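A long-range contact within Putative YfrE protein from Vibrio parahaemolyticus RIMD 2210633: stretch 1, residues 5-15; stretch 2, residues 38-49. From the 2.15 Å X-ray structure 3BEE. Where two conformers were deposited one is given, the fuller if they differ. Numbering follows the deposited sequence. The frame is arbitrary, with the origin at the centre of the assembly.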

ATOM      1  N   THR A   5       4.152  15.240  -4.413  1.00 44.69           N
ATOM      2  CA  THR A   5       3.216  14.343  -5.075  1.00 43.65           C
ATOM      3  C   THR A   5       2.748  13.276  -4.083  1.00 42.84           C
ATOM      4  O   THR A   5       3.356  13.110  -3.027  1.00 42.45           O
ATOM      5  CB  THR A   5       3.842  13.699  -6.301  1.00 43.59           C
ATOM      6  OG1 THR A   5       4.945  12.896  -5.881  1.00 43.58           O
ATOM      7  CG2 THR A   5       4.329  14.787  -7.286  1.00 43.36           C
ATOM      8  N   ALA A   6       1.667  12.579  -4.429  1.00 42.17           N
ATOM      9  CA  ALA A   6       1.124  11.504  -3.602  1.00 42.37           C
ATOM     10  C   ALA A   6       2.174  10.418  -3.369  1.00 42.51           C
ATOM     11  O   ALA A   6       2.273   9.848  -2.271  1.00 42.89           O
ATOM     12  CB  ALA A   6      -0.124  10.917  -4.255  1.00 41.95           C
ATOM     13  N   THR A   7       2.953  10.139  -4.413  1.00 42.50           N
ATOM     14  CA  THR A   7       4.000   9.122  -4.357  1.00 41.59           C
ATOM     15  C   THR A   7       5.133   9.571  -3.441  1.00 41.42           C
ATOM     16  O   THR A   7       5.655   8.774  -2.680  1.00 42.07           O
ATOM     17  CB  THR A   7       4.501   8.744  -5.784  1.00 42.55           C
ATOM     18  OG1 THR A   7       3.385   8.298  -6.577  1.00 42.11           O
ATOM     19  CG2 THR A   7       5.540   7.617  -5.723  1.00 41.19           C
ATOM     20  N   GLN A   8       5.471  10.861  -3.470  1.00 40.88           N
ATOM     21  CA  GLN A   8       6.449  11.408  -2.533  1.00 39.82           C
ATOM     22  C   GLN A   8       5.997  11.340  -1.059  1.00 39.06           C
ATOM     23  O   GLN A   8       6.797  11.056  -0.176  1.00 38.89           O
ATOM     24  CB  GLN A   8       6.862  12.825  -2.949  1.00 39.60           C
ATOM     25  CG  GLN A   8       7.761  12.804  -4.195  1.00 39.28           C
ATOM     26  CD  GLN A   8       8.036  14.161  -4.805  1.00 40.61           C
ATOM     27  OE1 GLN A   8       7.330  15.144  -4.553  1.00 39.36           O
ATOM     28  NE2 GLN A   8       9.073  14.217  -5.647  1.00 39.58           N
ATOM     29  N   LEU A   9       4.718  11.608  -0.805  1.00 38.20           N
ATOM     30  CA  LEU A   9       4.127  11.437   0.516  1.00 37.18           C
ATOM     31  C   LEU A   9       4.173   9.958   0.962  1.00 36.18           C
ATOM     32  O   LEU A   9       4.546   9.656   2.098  1.00 36.63           O
ATOM     33  CB  LEU A   9       2.686  11.991   0.519  1.00 37.63           C
ATOM     34  CG  LEU A   9       2.530  13.529   0.338  1.00 36.65           C
ATOM     35  CD1 LEU A   9       1.055  13.906   0.249  1.00 38.43           C
ATOM     36  CD2 LEU A   9       3.177  14.298   1.452  1.00 34.94           C
ATOM     37  N   ALA A  10       3.846   9.046   0.049  1.00 35.56           N
ATOM     38  CA  ALA A  10       3.851   7.615   0.336  1.00 34.79           C
ATOM     39  C   ALA A  10       5.259   7.121   0.527  1.00 34.63           C
ATOM     40  O   ALA A  10       5.476   6.215   1.320  1.00 35.37           O
ATOM     41  CB  ALA A  10       3.198   6.855  -0.762  1.00 34.90           C
ATOM     42  N   ALA A  11       6.221   7.708  -0.187  1.00 33.46           N
ATOM     43  CA  ALA A  11       7.622   7.334  -0.007  1.00 32.97           C
ATOM     44  C   ALA A  11       8.125   7.734   1.390  1.00 33.40           C
ATOM     45  O   ALA A  11       8.861   6.981   2.030  1.00 33.64           O
ATOM     46  CB  ALA A  11       8.512   7.954  -1.110  1.00 32.53           C
ATOM     47  N   LYS A  12       7.753   8.912   1.885  0.50 33.48           N
ATOM     48  CA  LYS A  12       8.164   9.233   3.250  0.50 33.43           C
ATOM     49  C   LYS A  12       7.496   8.266   4.208  0.50 34.05           C
ATOM     50  O   LYS A  12       8.146   7.748   5.124  0.50 34.13           O
ATOM     51  CB  LYS A  12       7.876  10.677   3.662  0.50 33.56           C
ATOM     52  CG  LYS A  12       8.580  11.024   4.996  0.50 33.71           C
ATOM     53  CD  LYS A  12       8.452  12.490   5.396  0.50 31.63           C
ATOM     54  CE  LYS A  12       9.078  12.694   6.758  0.50 29.04           C
ATOM     55  NZ  LYS A  12       9.210  14.109   7.122  0.50 30.08           N
ATOM     56  N   ALA A  13       6.206   8.007   3.996  1.00 34.28           N
ATOM     57  CA  ALA A  13       5.526   7.048   4.872  1.00 34.98           C
ATOM     58  C   ALA A  13       6.269   5.719   4.903  1.00 35.65           C
ATOM     59  O   ALA A  13       6.416   5.115   5.967  1.00 37.26           O
ATOM     60  CB  ALA A  13       4.089   6.828   4.437  1.00 34.73           C
ATOM     61  N   THR A  14       6.732   5.264   3.739  1.00 36.44           N
ATOM     62  CA  THR A  14       7.422   3.981   3.584  1.00 35.65           C
ATOM     63  C   THR A  14       8.747   4.012   4.354  1.00 36.26           C
ATOM     64  O   THR A  14       9.087   3.051   5.045  1.00 36.38           O
ATOM     65  CB  THR A  14       7.688   3.684   2.093  1.00 35.73           C
ATOM     66  OG1 THR A  14       6.449   3.664   1.379  1.00 35.62           O
ATOM     67  CG2 THR A  14       8.451   2.342   1.891  1.00 34.67           C
ATOM     68  N   THR A  15       9.502   5.105   4.234  1.00 36.67           N
ATOM     69  CA  THR A  15      10.741   5.239   4.995  1.00 37.86           C
ATOM     70  C   THR A  15      10.484   5.167   6.513  1.00 38.89           C
ATOM     71  O   THR A  15      11.143   4.413   7.223  1.00 38.78           O
ATOM     72  CB  THR A  15      11.502   6.535   4.654  1.00 38.02           C
ATOM     73  OG1 THR A  15      11.854   6.532   3.268  1.00 38.73           O
ATOM     74  CG2 THR A  15      12.774   6.610   5.456  1.00 36.81           C
ATOM     75  N   LEU A  38      -4.811  12.788  -2.510  1.00 40.72           N
ATOM     76  CA  LEU A  38      -4.350  13.235  -3.833  1.00 40.66           C
ATOM     77  C   LEU A  38      -4.581  12.208  -4.948  1.00 40.81           C
ATOM     78  O   LEU A  38      -5.070  12.568  -6.023  1.00 41.06           O
ATOM     79  CB  LEU A  38      -2.872  13.628  -3.784  1.00 40.43           C
ATOM     80  CG  LEU A  38      -2.516  14.882  -2.976  1.00 40.83           C
ATOM     81  CD1 LEU A  38      -1.012  14.974  -2.962  1.00 42.34           C
ATOM     82  CD2 LEU A  38      -3.147  16.164  -3.581  1.00 40.07           C
ATOM     83  N   GLU A  39      -4.228  10.946  -4.697  1.00 39.99           N
ATOM     84  CA  GLU A  39      -4.373   9.877  -5.691  1.00 40.07           C
ATOM     85  C   GLU A  39      -4.973   8.646  -5.023  1.00 39.83           C
ATOM     86  O   GLU A  39      -4.238   7.871  -4.421  1.00 39.83           O
ATOM     87  CB  GLU A  39      -3.015   9.483  -6.281  1.00 39.86           C
ATOM     88  CG  GLU A  39      -2.336  10.510  -7.173  1.00 40.23           C
ATOM     89  CD  GLU A  39      -0.985  10.023  -7.673  1.00 40.24           C
ATOM     90  OE1 GLU A  39      -0.810   8.790  -7.817  1.00 42.44           O
ATOM     91  OE2 GLU A  39      -0.101  10.863  -7.942  1.00 40.54           O
ATOM     92  N   PRO A  40      -6.309   8.474  -5.108  1.00 39.63           N
ATOM     93  CA  PRO A  40      -7.018   7.380  -4.425  1.00 39.34           C
ATOM     94  C   PRO A  40      -6.506   5.984  -4.758  1.00 39.06           C
ATOM     95  O   PRO A  40      -6.728   5.056  -3.968  1.00 39.20           O
ATOM     96  CB  PRO A  40      -8.465   7.539  -4.918  1.00 39.73           C
ATOM     97  CG  PRO A  40      -8.580   8.996  -5.260  1.00 39.22           C
ATOM     98  CD  PRO A  40      -7.245   9.341  -5.857  1.00 39.74           C
ATOM     99  N   TYR A  41      -5.827   5.833  -5.893  1.00 38.33           N
ATOM    100  CA  TYR A  41      -5.274   4.525  -6.288  1.00 38.87           C
ATOM    101  C   TYR A  41      -3.742   4.539  -6.338  1.00 38.09           C
ATOM    102  O   TYR A  41      -3.112   3.760  -7.049  1.00 37.29           O
ATOM    103  CB  TYR A  41      -5.918   4.020  -7.609  1.00 39.90           C
ATOM    104  CG  TYR A  41      -7.386   3.684  -7.421  1.00 40.74           C
ATOM    105  CD1 TYR A  41      -7.775   2.417  -6.968  1.00 42.13           C
ATOM    106  CD2 TYR A  41      -8.377   4.647  -7.631  1.00 41.39           C
ATOM    107  CE1 TYR A  41      -9.115   2.107  -6.747  1.00 41.59           C
ATOM    108  CE2 TYR A  41      -9.725   4.351  -7.422  1.00 42.88           C
ATOM    109  CZ  TYR A  41     -10.083   3.077  -6.980  1.00 43.58           C
ATOM    110  OH  TYR A  41     -11.411   2.768  -6.769  1.00 43.57           O
ATOM    111  N   ASN A  42      -3.143   5.430  -5.553  1.00 37.59           N
ATOM    112  CA  ASN A  42      -1.694   5.521  -5.517  1.00 37.24           C
ATOM    113  C   ASN A  42      -1.062   4.172  -5.169  1.00 37.16           C
ATOM    114  O   ASN A  42      -1.400   3.562  -4.159  1.00 36.02           O
ATOM    115  CB  ASN A  42      -1.229   6.582  -4.540  1.00 36.53           C
ATOM    116  CG  ASN A  42       0.241   6.817  -4.633  1.00 35.92           C
ATOM    117  OD1 ASN A  42       1.024   6.180  -3.924  1.00 35.01           O
ATOM    118  ND2 ASN A  42       0.645   7.715  -5.532  1.00 32.02           N
ATOM    119  N   GLU A  43      -0.152   3.725  -6.032  1.00 37.22           N
ATOM    120  CA  GLU A  43       0.443   2.416  -5.937  1.00 37.15           C
ATOM    121  C   GLU A  43       1.335   2.306  -4.729  1.00 35.63           C
ATOM    122  O   GLU A  43       1.215   1.367  -3.982  1.00 34.78           O
ATOM    123  CB  GLU A  43       1.251   2.097  -7.199  1.00 37.14           C
ATOM    124  CG  GLU A  43       1.723   0.607  -7.257  1.00 39.88           C
ATOM    125  CD  GLU A  43       2.144   0.171  -8.687  1.00 41.22           C
ATOM    126  OE1 GLU A  43       2.170   1.041  -9.608  1.00 43.08           O
ATOM    127  OE2 GLU A  43       2.443  -1.040  -8.870  1.00 45.06           O
ATOM    128  N   ALA A  44       2.235   3.265  -4.541  1.00 35.04           N
ATOM    129  CA  ALA A  44       3.125   3.261  -3.374  1.00 34.92           C
ATOM    130  C   ALA A  44       2.353   3.188  -2.035  1.00 35.15           C
ATOM    131  O   ALA A  44       2.734   2.442  -1.141  1.00 34.99           O
ATOM    132  CB  ALA A  44       4.052   4.449  -3.405  1.00 33.89           C
ATOM    133  N   ALA A  45       1.269   3.956  -1.923  1.00 34.63           N
ATOM    134  CA  ALA A  45       0.490   4.063  -0.695  1.00 34.10           C
ATOM    135  C   ALA A  45      -0.317   2.788  -0.406  1.00 34.49           C
ATOM    136  O   ALA A  45      -0.231   2.230   0.686  1.00 34.01           O
ATOM    137  CB  ALA A  45      -0.425   5.280  -0.758  1.00 33.83           C
ATOM    138  N   LEU A  46      -1.097   2.330  -1.385  1.00 34.53           N
ATOM    139  CA  LEU A  46      -1.913   1.147  -1.211  1.00 35.00           C
ATOM    140  C   LEU A  46      -1.038  -0.077  -1.024  1.00 35.38           C
ATOM    141  O   LEU A  46      -1.384  -1.013  -0.296  1.00 35.54           O
ATOM    142  CB  LEU A  46      -2.844   0.952  -2.415  1.00 35.15           C
ATOM    143  CG  LEU A  46      -4.010   1.939  -2.516  1.00 35.16           C
ATOM    144  CD1 LEU A  46      -4.888   1.620  -3.744  1.00 36.20           C
ATOM    145  CD2 LEU A  46      -4.847   1.918  -1.253  1.00 34.21           C
ATOM    146  N   SER A  47       0.108  -0.060  -1.681  1.00 35.07           N
ATOM    147  CA  SER A  47       1.037  -1.144  -1.558  1.00 36.47           C
ATOM    148  C   SER A  47       1.631  -1.238  -0.137  1.00 35.81           C
ATOM    149  O   SER A  47       1.719  -2.334   0.429  1.00 36.66           O
ATOM    150  CB  SER A  47       2.100  -1.043  -2.664  1.00 36.64           C
ATOM    151  OG  SER A  47       3.186  -1.827  -2.318  1.00 40.20           O
ATOM    152  N   LEU A  48       1.990  -0.109   0.463  1.00 33.93           N
ATOM    153  CA  LEU A  48       2.431  -0.128   1.870  1.00 33.17           C
ATOM    154  C   LEU A  48       1.342  -0.669   2.806  1.00 33.20           C
ATOM    155  O   LEU A  48       1.612  -1.473   3.699  1.00 33.30           O
ATOM    156  CB  LEU A  48       2.897   1.268   2.354  1.00 32.13           C
ATOM    157  CG  LEU A  48       3.530   1.330   3.757  1.00 32.88           C
ATOM    158  CD1 LEU A  48       4.782   0.470   3.825  1.00 35.18           C
ATOM    159  CD2 LEU A  48       3.891   2.766   4.234  1.00 31.27           C
ATOM    160  N   ILE A  49       0.120  -0.191   2.616  1.00 33.18           N
ATOM    161  CA  ILE A  49      -1.011  -0.606   3.438  1.00 32.98           C
ATOM    162  C   ILE A  49      -1.245  -2.127   3.344  1.00 33.69           C
ATOM    163  O   ILE A  49      -1.396  -2.815   4.388  1.00 34.39           O
ATOM    164  CB  ILE A  49      -2.286   0.201   3.050  1.00 32.67           C
ATOM    165  CG1 ILE A  49      -2.150   1.684   3.490  1.00 31.48           C
ATOM    166  CG2 ILE A  49      -3.579  -0.454   3.637  1.00 33.33           C
ATOM    167  CD1 ILE A  49      -3.128   2.665   2.777  1.00 31.95           C
TER
HETATM  168  O   HOH W   1       0.180  13.362  -6.852  1.00 45.13           O
HETATM  169  O   HOH W   2       2.978   5.148  -6.747  1.00 49.30           O
HETATM  170  O   HOH W   3       2.820  10.848  -7.759  1.00 50.24           O
HETATM  171  O   HOH W   4       5.170   1.810  -0.638  1.00 39.59           O

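Stretch 1 is almost entirely helix, and it packs against a turn and the start of a second helix that runs in broadly the same direction: the two axes diverge by 30° and approach to 8.3 Å. So close a packing calls for small side chains, and alanine supplies most of them.

Thr5 stands at the N-cap of the first helix. Its OG1 accepts a hydrogen bond from Gln8 N at 3.2 Å, and Thr5 N returns one to Gln8 OE1, also at 3.2 Å, so each residue satisfies a backbone NH of the other. Threonine, with a short side chain ending in an acceptor, suits this role.

Ala6 points its CB toward stretch 2 and is buried there. Ala6 CB lies 3.9 Å from Leu38 CB and 3.5 Å from Asn42 ND2, filling a narrow space between an apolar chain and a polar one. Its own NH, free at the start of the helix, donates to water 1 at 2.9 Å from Ala6 N; that water in turn donates to Glu39 OE2.

Thr7 makes the direct hydrogen bond between the stretches, Asn42 ND2 to Thr7 OG1 at 3.0 Å. Asn42 is well used: ND2 also donates to Glu39 OE1 (2.9 Å), while OD1 caps the second helix by accepting from Ala45 N (3.0 Å). One amide thus links the turn, its own helix and the neighbouring helix. Thr7 OG1 also meets water 2 and water 3, which lead on to Ala44 N and Glu39 OE2 respectively, whereas its CG2 lies 4.2 Å from Ala44 CB. A threonine can serve both kinds of neighbour.

Leu9 leaves CA sideways to the contact, but its longer side chain brings CD1 within 4.0 Å of Leu38 CD1, adding an apolar touch near the Ala6 end.

Ala10 marks the tightest backbone approach in the register, its CA 5.0 Å from that of Ala45. Its CB lies 3.7 Å from Ala44 CB and 4.0 Å from Ala45 CB, three methyls packed together where the backbones are close.

By Thr14 the nearest CA partner, that of Leu48, is 6.7 Å away, and a larger side chain spans the gap. Leu48 CD2 reaches 4.1 Å from Ala13 CB and 3.8 Å from Thr14 CA. Thr14 OG1 donates back to Ala10 O at 2.7 Å, a common arrangement for threonine within a helix, and accepts from water 4, which also donates to Ala44 O and so bridges the two helices.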